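Local coordinates for protein lactaldehyde dehydrogenase (Escherichia coli, PDB 2IMP) that catalyses the irreversible NAD-dependent oxidation of L-lactaldehyde to L-lactate, and also acts on glycolaldehyde, as a homotetrameric aldehyde dehydrogenase, at residues G13-W18 and F188-D193; R37-Q42 and L204-G209; K48-A53 and A217-V222; V105-D110 and P155-A160. All blocks are in the same frame, centred on the assembly; numbering follows the deposited sequence.

Interaction 1. Residues G13-W18 and F188-D193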
loop_
_atom_site.group_PDB
_atom_site.type_symbol
_atom_site.label_atom_id
_atom_site.label_comp_id
_atom_site.label_asym_id
_atom_site.label_seq_id
_atom_site.Cartn_x
_atom_site.Cartn_y
_atom_site.Cartn_z
ATOM N N GLY A 13 11.208 11.961 -33.449
ATOM C CA GLY A 13 10.687 13.314 -33.495
ATOM C C GLY A 13 10.310 13.905 -34.839
ATOM O O GLY A 13 10.070 15.111 -34.934
ATOM N N GLN A 14 10.247 13.078 -35.875
ATOM C CA GLN A 14 9.875 13.567 -37.199
ATOM C C GLN A 14 9.237 12.489 -38.094
ATOM O O GLN A 14 9.505 11.297 -37.927
ATOM C CB GLN A 14 11.110 14.130 -37.924
ATOM C CG GLN A 14 12.175 13.076 -38.247
ATOM C CD GLN A 14 13.434 13.654 -38.901
ATOM O OE1 GLN A 14 14.393 12.927 -39.180
ATOM N NE2 GLN A 14 13.430 14.960 -39.150
ATOM N N PHE A 15 8.377 12.907 -39.014
ATOM C CA PHE A 15 7.813 11.942 -39.934
ATOM C C PHE A 15 8.848 11.587 -41.015
ATOM O O PHE A 15 9.475 12.476 -41.588
ATOM C CB PHE A 15 6.536 12.483 -40.587
ATOM C CG PHE A 15 5.346 12.504 -39.669
ATOM C CD1 PHE A 15 4.927 13.688 -39.077
ATOM C CD2 PHE A 15 4.657 11.329 -39.381
ATOM C CE1 PHE A 15 3.831 13.705 -38.217
ATOM C CE2 PHE A 15 3.561 11.334 -38.519
ATOM C CZ PHE A 15 3.149 12.525 -37.935
ATOM N N VAL A 16 9.049 10.298 -41.249
ATOM C CA VAL A 16 10.014 9.857 -42.241
ATOM C C VAL A 16 9.378 9.175 -43.462
ATOM O O VAL A 16 8.752 8.122 -43.339
ATOM C CB VAL A 16 11.048 8.887 -41.616
ATOM C CG1 VAL A 16 12.065 8.457 -42.669
ATOM C CG2 VAL A 16 11.754 9.561 -40.454
ATOM N N THR A 17 9.541 9.792 -44.627
ATOM C CA THR A 17 8.985 9.234 -45.851
ATOM C C THR A 17 9.588 7.874 -46.245
ATOM O O THR A 17 10.804 7.724 -46.342
ATOM C CB THR A 17 9.150 10.209 -47.046
ATOM O OG1 THR A 17 8.359 11.384 -46.820
ATOM C CG2 THR A 17 8.700 9.545 -48.345
ATOM N N TRP A 18 8.712 6.905 -46.466
ATOM C CA TRP A 18 9.106 5.557 -46.847
ATOM C C TRP A 18 9.777 5.461 -48.235
ATOM O O TRP A 18 9.197 5.869 -49.241
ATOM C CB TRP A 18 7.873 4.662 -46.816
ATOM C CG TRP A 18 8.103 3.250 -47.236
ATOM C CD1 TRP A 18 7.501 2.599 -48.275
ATOM C CD2 TRP A 18 8.911 2.274 -46.564
ATOM N NE1 TRP A 18 7.876 1.279 -48.288
ATOM C CE2 TRP A 18 8.740 1.053 -47.257
ATOM C CE3 TRP A 18 9.760 2.317 -45.453
ATOM C CZ2 TRP A 18 9.385 -0.124 -46.858
ATOM C CZ3 TRP A 18 10.399 1.148 -45.060
ATOM C CH2 TRP A 18 10.211 -0.056 -45.766
ATOM N N PHE A 188 -2.669 10.002 -34.255
ATOM C CA PHE A 188 -2.112 10.121 -32.913
ATOM C C PHE A 188 -0.682 10.681 -32.977
ATOM O O PHE A 188 -0.308 11.547 -32.188
ATOM C CB PHE A 188 -2.106 8.756 -32.204
ATOM C CG PHE A 188 -1.718 8.831 -30.746
ATOM C CD1 PHE A 188 -0.394 9.044 -30.368
ATOM C CD2 PHE A 188 -2.681 8.692 -29.752
ATOM C CE1 PHE A 188 -0.038 9.121 -29.017
ATOM C CE2 PHE A 188 -2.335 8.768 -28.402
ATOM C CZ PHE A 188 -1.012 8.980 -28.035
ATOM N N ALA A 189 0.098 10.178 -33.932
ATOM C CA ALA A 189 1.468 10.644 -34.116
ATOM C C ALA A 189 1.543 12.143 -34.506
ATOM O O ALA A 189 2.433 12.870 -34.057
ATOM C CB ALA A 189 2.177 9.792 -35.172
ATOM N N LYS A 190 0.609 12.583 -35.348
ATOM C CA LYS A 190 0.573 13.983 -35.747
ATOM C C LYS A 190 0.377 14.909 -34.536
ATOM O O LYS A 190 0.971 15.986 -34.458
ATOM C CB LYS A 190 -0.548 14.225 -36.762
ATOM C CG LYS A 190 -0.318 13.584 -38.121
ATOM C CD LYS A 190 -1.500 13.858 -39.053
ATOM C CE LYS A 190 -1.277 13.272 -40.447
ATOM N NZ LYS A 190 -2.411 13.600 -41.366
ATOM N N ILE A 191 -0.465 14.473 -33.602
ATOM C CA ILE A 191 -0.698 15.242 -32.384
ATOM C C ILE A 191 0.590 15.317 -31.537
ATOM O O ILE A 191 0.960 16.378 -31.035
ATOM C CB ILE A 191 -1.850 14.624 -31.560
ATOM C CG1 ILE A 191 -3.175 14.863 -32.296
ATOM C CG2 ILE A 191 -1.883 15.232 -30.149
ATOM C CD1 ILE A 191 -4.344 14.077 -31.751
ATOM N N VAL A 192 1.262 14.177 -31.414
ATOM C CA VAL A 192 2.522 14.111 -30.693
ATOM C C VAL A 192 3.562 15.057 -31.319
ATOM O O VAL A 192 4.289 15.774 -30.624
ATOM C CB VAL A 192 3.084 12.673 -30.711
ATOM C CG1 VAL A 192 4.528 12.663 -30.216
ATOM C CG2 VAL A 192 2.209 11.766 -29.839
ATOM N N ASP A 193 3.609 15.048 -32.645
ATOM C CA ASP A 193 4.533 15.908 -33.366
ATOM C C ASP A 193 4.185 17.403 -33.209
ATOM O O ASP A 193 5.055 18.232 -32.962
ATOM C CB ASP A 193 4.532 15.547 -34.847
ATOM C CG ASP A 193 5.652 16.218 -35.604
ATOM O OD1 ASP A 193 5.380 16.765 -36.688
ATOM O OD2 ASP A 193 6.804 16.193 -35.118
#
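Phe15 points the far end of its ring at helix 183-195 of the aldehyde dehydrogenase fold. It stands on the edge strand 14-16 of a small N-terminal sheet. The short strand and helix segments run at 138° to each other, and the ring bridges the gap between them. CG of Phe15 is anti to the carbonyl carbon (chi1 -74°). The ring end then reaches the helix where the chain passes from Ala189 to Lys190. CE2 meets CB of Ala189 at 3.9 Å. CZ is 3.6 Å from Lys190 N, which lies at the ring edge, in plane. The Lys190 side chain crosses Phe15 at about a right angle and touches it through CG, while its extended chain carries NZ away. The Asp193 carboxylate stands 83° from the ring plane. Its OD2 is hydrogen-bonded to Tyr10 OH, and the Tyr10 ring also meets Phe15 edge-to-face. The other carboxylate oxygen, Asp193 OD1, sits 3.8 Å from Phe15 CE1.

Interaction 2. Residues R37-Q42 and L204-G209. With NAI (1,4-dihydronicotinamide adenine dinucleotide), chain D.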
loop_
_atom_site.group_PDB
_atom_site.type_symbol
_atom_site.label_atom_id
_atom_site.label_comp_id
_atom_site.label_asym_id
_atom_site.label_seq_id
_atom_site.Cartn_x
_atom_site.Cartn_y
_atom_site.Cartn_z
ATOM N N ARG A 37 -2.604 3.774 -47.651
ATOM C CA ARG A 37 -1.516 2.833 -47.800
ATOM C C ARG A 37 -0.364 3.089 -46.812
ATOM O O ARG A 37 0.008 4.234 -46.551
ATOM C CB ARG A 37 -0.977 2.866 -49.235
ATOM C CG ARG A 37 -1.871 2.159 -50.257
ATOM C CD ARG A 37 -1.153 1.981 -51.591
ATOM N NE ARG A 37 -1.162 3.201 -52.391
ATOM C CZ ARG A 37 -2.160 3.554 -53.197
ATOM N NH1 ARG A 37 -3.227 2.774 -53.316
ATOM N NH2 ARG A 37 -2.096 4.690 -53.879
ATOM N N ILE A 38 0.174 2.014 -46.250
ATOM C CA ILE A 38 1.281 2.143 -45.322
ATOM C C ILE A 38 2.504 1.349 -45.767
ATOM O O ILE A 38 2.386 0.346 -46.473
ATOM C CB ILE A 38 0.902 1.674 -43.895
ATOM C CG1 ILE A 38 0.430 0.221 -43.935
ATOM C CG2 ILE A 38 -0.156 2.592 -43.311
ATOM C CD1 ILE A 38 0.280 -0.407 -42.562
ATOM N N PRO A 39 3.692 1.797 -45.364
ATOM C CA PRO A 39 4.886 1.066 -45.766
ATOM C C PRO A 39 4.935 -0.374 -45.252
ATOM O O PRO A 39 4.482 -0.671 -44.143
ATOM C CB PRO A 39 6.025 1.923 -45.209
ATOM C CG PRO A 39 5.392 2.718 -44.120
ATOM C CD PRO A 39 4.045 3.046 -44.676
ATOM N N ASP A 40 5.444 -1.266 -46.094
ATOM C CA ASP A 40 5.619 -2.647 -45.693
ATOM C C ASP A 40 6.929 -2.723 -44.885
ATOM O O ASP A 40 7.907 -3.356 -45.285
ATOM C CB ASP A 40 5.675 -3.560 -46.928
ATOM C CG ASP A 40 5.711 -5.038 -46.567
ATOM O OD1 ASP A 40 5.157 -5.412 -45.515
ATOM O OD2 ASP A 40 6.280 -5.835 -47.343
ATOM N N GLY A 41 6.910 -1.997 -43.769
ATOM C CA GLY A 41 8.046 -1.896 -42.875
ATOM C C GLY A 41 8.833 -3.158 -42.630
ATOM O O GLY A 41 8.321 -4.270 -42.741
ATOM N N GLN A 42 10.099 -2.971 -42.295
ATOM C CA GLN A 42 10.992 -4.081 -42.016
ATOM C C GLN A 42 11.742 -3.883 -40.690
ATOM O O GLN A 42 11.709 -2.794 -40.114
ATOM C CB GLN A 42 12.000 -4.235 -43.166
ATOM C CG GLN A 42 11.359 -4.474 -44.538
ATOM C CD GLN A 42 10.673 -5.826 -44.639
ATOM O OE1 GLN A 42 11.279 -6.857 -44.360
ATOM N NE2 GLN A 42 9.406 -5.828 -45.048
ATOM N N LEU A 204 6.382 5.781 -33.993
ATOM C CA LEU A 204 5.392 4.952 -34.656
ATOM C C LEU A 204 5.953 4.239 -35.888
ATOM O O LEU A 204 6.367 4.888 -36.851
ATOM C CB LEU A 204 4.176 5.789 -35.079
ATOM C CG LEU A 204 3.001 4.992 -35.678
ATOM C CD1 LEU A 204 2.178 4.379 -34.560
ATOM C CD2 LEU A 204 2.110 5.902 -36.513
ATOM N N VAL A 205 6.005 2.914 -35.844
ATOM C CA VAL A 205 6.479 2.167 -37.003
ATOM C C VAL A 205 5.330 1.394 -37.671
ATOM O O VAL A 205 4.406 0.951 -36.993
ATOM C CB VAL A 205 7.646 1.218 -36.637
ATOM C CG1 VAL A 205 8.865 2.047 -36.242
ATOM C CG2 VAL A 205 7.242 0.283 -35.508
ATOM N N LEU A 206 5.384 1.261 -38.992
ATOM C CA LEU A 206 4.307 0.604 -39.721
ATOM C C LEU A 206 4.694 -0.662 -40.495
ATOM O O LEU A 206 5.736 -0.702 -41.152
ATOM C CB LEU A 206 3.677 1.617 -40.680
ATOM C CG LEU A 206 3.217 2.922 -40.018
ATOM C CD1 LEU A 206 2.963 3.982 -41.073
ATOM C CD2 LEU A 206 1.965 2.661 -39.190
ATOM N N GLY A 207 3.841 -1.681 -40.417
ATOM C CA GLY A 207 4.115 -2.920 -41.120
ATOM C C GLY A 207 3.382 -4.135 -40.585
ATOM O O GLY A 207 2.447 -4.025 -39.782
ATOM N N ARG A 208 3.813 -5.305 -41.039
ATOM C CA ARG A 208 3.213 -6.562 -40.624
ATOM C C ARG A 208 3.770 -7.105 -39.304
ATOM O O ARG A 208 4.802 -6.646 -38.811
ATOM C CB ARG A 208 3.408 -7.625 -41.707
ATOM C CG ARG A 208 2.689 -7.333 -43.021
ATOM C CD ARG A 208 3.124 -8.329 -44.087
ATOM N NE ARG A 208 4.569 -8.263 -44.297
ATOM C CZ ARG A 208 5.283 -9.196 -44.918
ATOM N NH1 ARG A 208 4.689 -10.281 -45.398
ATOM N NH2 ARG A 208 6.593 -9.044 -45.060
ATOM N N GLY A 209 3.076 -8.093 -38.753
ATOM C CA GLY A 209 3.517 -8.683 -37.509
ATOM C C GLY A 209 4.796 -9.481 -37.645
ATOM O O GLY A 209 5.734 -9.298 -36.868
HETATM P PA NAI D . -3.362 -10.336 -34.177
HETATM O O1A NAI D . -2.526 -11.022 -33.178
HETATM O O2A NAI D . -3.497 -11.123 -35.486
HETATM O O5B NAI D . -2.750 -8.889 -34.464
HETATM C C5B NAI D . -2.493 -7.927 -33.453
HETATM C C4B NAI D . -1.110 -7.277 -33.620
HETATM O O4B NAI D . -0.062 -8.240 -33.501
HETATM C C3B NAI D . -0.888 -6.599 -34.981
HETATM O O3B NAI D . -0.243 -5.341 -34.801
HETATM C C2B NAI D . -0.068 -7.623 -35.739
HETATM O O2B NAI D . 0.676 -7.131 -36.823
HETATM C C1B NAI D . 0.786 -8.217 -34.647
HETATM N N9A NAI D . 1.294 -9.587 -34.953
HETATM C C8A NAI D . 0.677 -10.664 -35.588
HETATM N N7A NAI D . 1.560 -11.707 -35.636
HETATM C C5A NAI D . 2.716 -11.321 -35.053
HETATM C C6A NAI D . 3.944 -11.976 -34.823
HETATM N N6A NAI D . 4.134 -13.232 -35.224
HETATM N N1A NAI D . 4.978 -11.288 -34.172
HETATM C C2A NAI D . 4.794 -9.965 -33.747
HETATM N N3A NAI D . 3.569 -9.320 -33.978
HETATM C C4A NAI D . 2.552 -9.991 -34.615
HETATM O O3 NAI D . -4.781 -10.118 -33.461
HETATM P PN NAI D . -6.018 -9.222 -33.981
HETATM O O1N NAI D . -5.575 -7.860 -34.327
HETATM O O2N NAI D . -7.103 -9.349 -32.950
HETATM O O5D NAI D . -6.465 -10.068 -35.286
HETATM C C5D NAI D . -6.211 -9.709 -36.621
HETATM C C4D NAI D . -6.760 -10.818 -37.489
HETATM O O4D NAI D . -6.300 -10.634 -38.825
HETATM C C3D NAI D . -6.548 -12.327 -37.228
HETATM O O3D NAI D . -7.739 -12.909 -36.736
HETATM C C2D NAI D . -6.117 -12.918 -38.545
HETATM O O2D NAI D . -6.710 -14.168 -38.809
HETATM C C1D NAI D . -6.497 -11.839 -39.530
HETATM N N1N NAI D . -5.676 -11.942 -40.779
HETATM C C2N NAI D . -4.431 -11.303 -40.787
HETATM C C3N NAI D . -3.617 -11.368 -41.950
HETATM C C7N NAI D . -2.270 -10.681 -41.982
HETATM O O7N NAI D . -1.504 -10.765 -43.138
HETATM N N7N NAI D . -1.771 -9.994 -40.953
HETATM C C4N NAI D . -4.100 -12.091 -43.091
HETATM C C5N NAI D . -5.370 -12.737 -43.062
HETATM C C6N NAI D . -6.153 -12.649 -41.888
HETATM O O HOH W 1 5.843 -5.370 -42.942
#
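The end of strand 34-39 meets the loop that leads from strand 202-204 into the NAD-binding helix 209-218. Asp40 and Arg208 form the polar half of this contact. Asp40 OD1 makes a salt bridge to Arg208 NE at 3.2 Å. The carboxylate and guanidinium planes are 60° apart, so the two groups do not lie flat against each other. The Arg208 chain bends at chi3 (-59°), which places NE. A water ties the same corner together. It donates to Asp40 OD1 and to Gly41 O, and accepts from Arg208 N at 2.8 Å. Asp40 is also the centre of an inverse gamma turn, and its carbonyl O accepts a nearly straight bond from Gln42 NE2 (2.9 Å, 167° at the hydrogen). The backbones come close where Gly41 CA makes a CH...O contact of 3.1 Å with Leu206 O. A CB on Gly41 would clash with that oxygen. The apolar half is Leu206, whose CD1 touches Pro39 CD at 3.9 Å and Ile38 CG2 at 4.1 Å. Just beyond, Gly209 N lies 3.2 Å from O2B of the bound NADH. Leu206 also packs on Pro177 and on Ile186 of helix 183-195, while Pro39 rests on Met9 of strand 5-11 and Trp23 of strand 23-27.

Interaction 3. Residues K48-A53 and A217-V222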
loop_
_atom_site.group_PDB
_atom_site.type_symbol
_atom_site.label_atom_id
_atom_site.label_comp_id
_atom_site.label_asym_id
_atom_site.label_seq_id
_atom_site.Cartn_x
_atom_site.Cartn_y
_atom_site.Cartn_z
ATOM N N LYS A 48 15.663 1.563 -36.120
ATOM C CA LYS A 48 15.883 3.004 -36.111
ATOM C C LYS A 48 15.033 3.683 -35.022
ATOM O O LYS A 48 15.504 4.567 -34.301
ATOM C CB LYS A 48 15.536 3.611 -37.475
ATOM C CG LYS A 48 16.477 3.206 -38.596
ATOM C CD LYS A 48 15.999 3.740 -39.945
ATOM C CE LYS A 48 16.845 3.179 -41.084
ATOM N NZ LYS A 48 16.309 3.537 -42.430
ATOM N N ALA A 49 13.782 3.243 -34.917
ATOM C CA ALA A 49 12.874 3.773 -33.909
ATOM C C ALA A 49 13.344 3.402 -32.492
ATOM O O ALA A 49 13.363 4.236 -31.587
ATOM C CB ALA A 49 11.456 3.246 -34.147
ATOM N N ILE A 50 13.728 2.141 -32.327
ATOM C CA ILE A 50 14.222 1.670 -31.046
ATOM C C ILE A 50 15.512 2.399 -30.627
ATOM O O ILE A 50 15.661 2.796 -29.468
ATOM C CB ILE A 50 14.464 0.143 -31.075
ATOM C CG1 ILE A 50 13.113 -0.575 -31.163
ATOM C CG2 ILE A 50 15.226 -0.299 -29.829
ATOM C CD1 ILE A 50 13.213 -2.078 -31.307
ATOM N N ASP A 51 16.426 2.586 -31.578
ATOM C CA ASP A 51 17.658 3.305 -31.276
ATOM C C ASP A 51 17.377 4.758 -30.867
ATOM O O ASP A 51 18.043 5.311 -29.989
ATOM C CB ASP A 51 18.622 3.290 -32.473
ATOM C CG ASP A 51 19.202 1.911 -32.737
ATOM O OD1 ASP A 51 19.355 1.135 -31.771
ATOM O OD2 ASP A 51 19.521 1.609 -33.905
ATOM N N ALA A 52 16.396 5.364 -31.526
ATOM C CA ALA A 52 16.007 6.725 -31.196
ATOM C C ALA A 52 15.391 6.786 -29.777
ATOM O O ALA A 52 15.678 7.686 -28.989
ATOM C CB ALA A 52 15.002 7.247 -32.230
ATOM N N ALA A 53 14.544 5.806 -29.479
ATOM C CA ALA A 53 13.922 5.727 -28.167
ATOM C C ALA A 53 14.976 5.561 -27.057
ATOM O O ALA A 53 14.851 6.128 -25.968
ATOM C CB ALA A 53 12.937 4.571 -28.129
ATOM N N ALA A 217 9.711 -7.214 -30.664
ATOM C CA ALA A 217 9.730 -8.224 -29.618
ATOM C C ALA A 217 11.131 -8.839 -29.381
ATOM O O ALA A 217 11.493 -9.169 -28.247
ATOM C CB ALA A 217 8.729 -9.338 -29.944
ATOM N N GLY A 218 11.907 -8.952 -30.458
ATOM C CA GLY A 218 13.226 -9.553 -30.368
ATOM C C GLY A 218 14.446 -8.665 -30.239
ATOM O O GLY A 218 15.543 -9.166 -30.006
ATOM N N ASN A 219 14.293 -7.358 -30.401
ATOM C CA ASN A 219 15.447 -6.476 -30.270
ATOM C C ASN A 219 15.972 -6.412 -28.810
ATOM O O ASN A 219 15.214 -6.132 -27.880
ATOM C CB ASN A 219 15.091 -5.075 -30.768
ATOM C CG ASN A 219 16.300 -4.171 -30.869
ATOM O OD1 ASN A 219 16.936 -3.853 -29.864
ATOM N ND2 ASN A 219 16.630 -3.759 -32.091
ATOM N N PRO A 220 17.273 -6.679 -28.610
ATOM C CA PRO A 220 17.903 -6.666 -27.283
ATOM C C PRO A 220 17.823 -5.344 -26.482
ATOM O O PRO A 220 17.989 -5.346 -25.265
ATOM C CB PRO A 220 19.348 -7.078 -27.584
ATOM C CG PRO A 220 19.571 -6.536 -28.961
ATOM C CD PRO A 220 18.277 -6.896 -29.667
ATOM N N LYS A 221 17.578 -4.231 -27.159
ATOM C CA LYS A 221 17.481 -2.956 -26.463
ATOM C C LYS A 221 16.103 -2.710 -25.818
ATOM O O LYS A 221 15.925 -1.772 -25.040
ATOM C CB LYS A 221 17.803 -1.809 -27.419
ATOM C CG LYS A 221 19.218 -1.841 -27.962
ATOM C CD LYS A 221 19.474 -0.647 -28.861
ATOM C CE LYS A 221 20.914 -0.615 -29.331
ATOM N NZ LYS A 221 21.185 0.633 -30.071
ATOM N N VAL A 222 15.139 -3.554 -26.169
ATOM C CA VAL A 222 13.792 -3.439 -25.624
ATOM C C VAL A 222 13.661 -4.088 -24.226
ATOM O O VAL A 222 13.920 -5.275 -24.074
ATOM C CB VAL A 222 12.754 -4.095 -26.575
ATOM C CG1 VAL A 222 11.363 -4.065 -25.946
ATOM C CG2 VAL A 222 12.745 -3.361 -27.914
HETATM O O HOH W 2 18.545 -1.646 -32.610
#
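Asp51 OD1 and Lys221 NZ form a salt bridge modelled at 2.5 Å, shorter than usual and doubtful in its exact value. The ammonium meets this oxygen from above the carboxylate plane, 43° out of it. Lys221 runs out extended beyond CG toward helix 43-62, and its NZ also forms a salt bridge with Glu54. A water donates to Asp51 OD1 and accepts from Asn219 ND2, giving a second route between the segments. Asn219 OD1 accepts from Lys221 N at 2.8 Å in the carbonyl plane, an Asx turn, within a type I turn from Asn219 to Val222. Ile50 and Asn219 reach toward each other tip to tip, with Ile50 CD1 3.6 Å from Asn219 CB. Ile50 CD1 also touches Val222 CG2 at 3.7 Å. An alanine at Asn219 would probably leave Lys221 N without its side-chain acceptor and the water without its ND2 donor, loosening the turn. Helix 43-62 thus packs against the turn between helix 209-218 and strand 222-227, with Ile50 also resting on Val174 of strand 172-176.

Interaction 4. Residues V105-D110 and P155-A160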
loop_
_atom_site.group_PDB
_atom_site.type_symbol
_atom_site.label_atom_id
_atom_site.label_comp_id
_atom_site.label_asym_id
_atom_site.label_seq_id
_atom_site.Cartn_x
_atom_site.Cartn_y
_atom_site.Cartn_z
ATOM N N VAL A 105 -12.701 7.449 -28.691
ATOM C CA VAL A 105 -11.855 8.639 -28.732
ATOM C C VAL A 105 -11.918 9.473 -27.430
ATOM O O VAL A 105 -10.888 9.834 -26.860
ATOM C CB VAL A 105 -12.218 9.539 -29.938
ATOM C CG1 VAL A 105 -11.428 10.856 -29.874
ATOM C CG2 VAL A 105 -11.901 8.803 -31.243
ATOM N N ALA A 106 -13.133 9.767 -26.973
ATOM C CA ALA A 106 -13.295 10.514 -25.735
ATOM C C ALA A 106 -12.688 9.754 -24.525
ATOM O O ALA A 106 -12.018 10.344 -23.681
ATOM C CB ALA A 106 -14.767 10.797 -25.493
ATOM N N PHE A 107 -12.929 8.446 -24.475
ATOM C CA PHE A 107 -12.393 7.607 -23.406
ATOM C C PHE A 107 -10.848 7.581 -23.408
ATOM O O PHE A 107 -10.216 7.624 -22.353
ATOM C CB PHE A 107 -12.920 6.172 -23.543
ATOM C CG PHE A 107 -12.488 5.252 -22.428
ATOM C CD1 PHE A 107 -13.011 5.393 -21.147
ATOM C CD2 PHE A 107 -11.564 4.235 -22.664
ATOM C CE1 PHE A 107 -12.612 4.532 -20.109
ATOM C CE2 PHE A 107 -11.159 3.370 -21.632
ATOM C CZ PHE A 107 -11.684 3.517 -20.362
ATOM N N THR A 108 -10.267 7.506 -24.605
ATOM C CA THR A 108 -8.823 7.502 -24.749
ATOM C C THR A 108 -8.178 8.773 -24.146
ATOM O O THR A 108 -7.161 8.701 -23.452
ATOM C CB THR A 108 -8.427 7.363 -26.238
ATOM O OG1 THR A 108 -8.889 6.101 -26.725
ATOM C CG2 THR A 108 -6.918 7.428 -26.412
ATOM N N ALA A 109 -8.795 9.922 -24.416
ATOM C CA ALA A 109 -8.316 11.182 -23.873
ATOM C C ALA A 109 -8.434 11.202 -22.339
ATOM O O ALA A 109 -7.511 11.624 -21.646
ATOM C CB ALA A 109 -9.104 12.353 -24.472
ATOM N N ASP A 110 -9.576 10.752 -21.825
ATOM C CA ASP A 110 -9.755 10.694 -20.378
ATOM C C ASP A 110 -8.764 9.705 -19.727
ATOM O O ASP A 110 -8.231 9.959 -18.651
ATOM C CB ASP A 110 -11.187 10.285 -20.014
ATOM C CG ASP A 110 -12.220 11.306 -20.454
ATOM O OD1 ASP A 110 -11.885 12.504 -20.553
ATOM O OD2 ASP A 110 -13.376 10.907 -20.687
ATOM N N PRO A 155 -8.354 0.115 -31.620
ATOM C CA PRO A 155 -7.005 0.494 -32.046
ATOM C C PRO A 155 -6.471 1.803 -31.443
ATOM O O PRO A 155 -5.305 1.878 -31.059
ATOM C CB PRO A 155 -7.137 0.571 -33.563
ATOM C CG PRO A 155 -8.533 1.093 -33.727
ATOM C CD PRO A 155 -9.299 0.222 -32.751
ATOM N N PHE A 156 -7.322 2.824 -31.386
ATOM C CA PHE A 156 -6.911 4.111 -30.847
ATOM C C PHE A 156 -6.661 4.051 -29.330
ATOM O O PHE A 156 -5.590 4.433 -28.845
ATOM C CB PHE A 156 -7.970 5.170 -31.160
ATOM C CG PHE A 156 -7.491 6.584 -30.986
ATOM C CD1 PHE A 156 -6.447 7.078 -31.765
ATOM C CD2 PHE A 156 -8.069 7.418 -30.029
ATOM C CE1 PHE A 156 -5.999 8.397 -31.610
ATOM C CE2 PHE A 156 -7.629 8.738 -29.865
ATOM C CZ PHE A 156 -6.586 9.224 -30.649
ATOM N N PHE A 157 -7.658 3.564 -28.598
ATOM C CA PHE A 157 -7.523 3.426 -27.161
ATOM C C PHE A 157 -6.269 2.620 -26.767
ATOM O O PHE A 157 -5.514 3.021 -25.883
ATOM C CB PHE A 157 -8.763 2.745 -26.575
ATOM C CG PHE A 157 -8.581 2.282 -25.157
ATOM C CD1 PHE A 157 -8.254 3.188 -24.151
ATOM C CD2 PHE A 157 -8.720 0.938 -24.829
ATOM C CE1 PHE A 157 -8.061 2.762 -22.840
ATOM C CE2 PHE A 157 -8.531 0.500 -23.520
ATOM C CZ PHE A 157 -8.203 1.410 -22.523
ATOM N N LEU A 158 -6.051 1.494 -27.436
ATOM C CA LEU A 158 -4.893 0.681 -27.115
ATOM C C LEU A 158 -3.541 1.404 -27.273
ATOM O O LEU A 158 -2.555 1.014 -26.648
ATOM C CB LEU A 158 -4.918 -0.624 -27.905
ATOM C CG LEU A 158 -5.992 -1.573 -27.352
ATOM C CD1 LEU A 158 -6.031 -2.839 -28.170
ATOM C CD2 LEU A 158 -5.689 -1.908 -25.900
ATOM N N ILE A 159 -3.497 2.441 -28.109
ATOM C CA ILE A 159 -2.269 3.214 -28.213
ATOM C C ILE A 159 -1.967 3.848 -26.837
ATOM O O ILE A 159 -0.870 3.739 -26.303
ATOM C CB ILE A 159 -2.395 4.386 -29.222
ATOM C CG1 ILE A 159 -2.625 3.866 -30.640
ATOM C CG2 ILE A 159 -1.134 5.230 -29.186
ATOM C CD1 ILE A 159 -2.977 4.978 -31.626
ATOM N N ALA A 160 -2.988 4.500 -26.289
ATOM C CA ALA A 160 -2.886 5.156 -24.998
ATOM C C ALA A 160 -2.707 4.167 -23.840
ATOM O O ALA A 160 -1.926 4.409 -22.920
ATOM C CB ALA A 160 -4.127 6.018 -24.752
#
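Phe157 meets helix 98-116 through both its CB and its ring. CB lies 3.4 Å from Thr108 OG1, and the hydroxyl oxygen sits at the ring edge, in plane. CG is anti to the backbone N (chi1 167°), and the ring goes out beside Phe107. Further out, CD1 is 3.8 Å from Phe107 CD2. CE1 comes to 3.4 Å from Phe107 CE2, which lies over one face of the Phe157 ring. At the tip, CZ is 3.7 Å from the same CE2. The two rings are oblique, with planes at 54° and centroids 5.1 Å apart. This is a parallel helix pair of the aldehyde dehydrogenase fold: the segments run within 4° of each other, their axes 8.9 Å apart. Phe157 also lies near the bound lactate and Arg161, which binds it, and meets Tyr111 edge-to-face. An alanine at Phe157 would probably open a gap beside Phe107 and leave that ring freer to turn. Thr108 fills the space between the helices. Its OG1 is hydrogen-bonded to Glu104 O in its own helix, and Glu104 OE2 accepts from Phe157 N. The Thr108 methyl CG2 lies 3.5 Å from Ala160 CB and packs on Phe156 CE2.

How the interactions relate
Interactions 1, 2 and 3 lie on the same side of the chain's centre, around the cofactor-binding part of the fold. Interactions 1 and 2 have centres 14 Å apart and join through Trp18 CG on Pro39 CB (3.2 Å) and Ala189 CB on Leu204 CD2 (4.1 Å). Interaction 3 touches interaction 2 where Ala49 CB meets Val205 CG1 at 3.5 Å. Interaction 2 borders the NADH directly. In interaction 3 the side chain of Val222 is about 12 Å from the bound NADH. Interaction 4 sits at the substrate end: the Phe157 side chain is about 5 Å from lactate and 13 Å from NADH. Phe188 links it to interaction 1 by packing on Phe156 and Ile159.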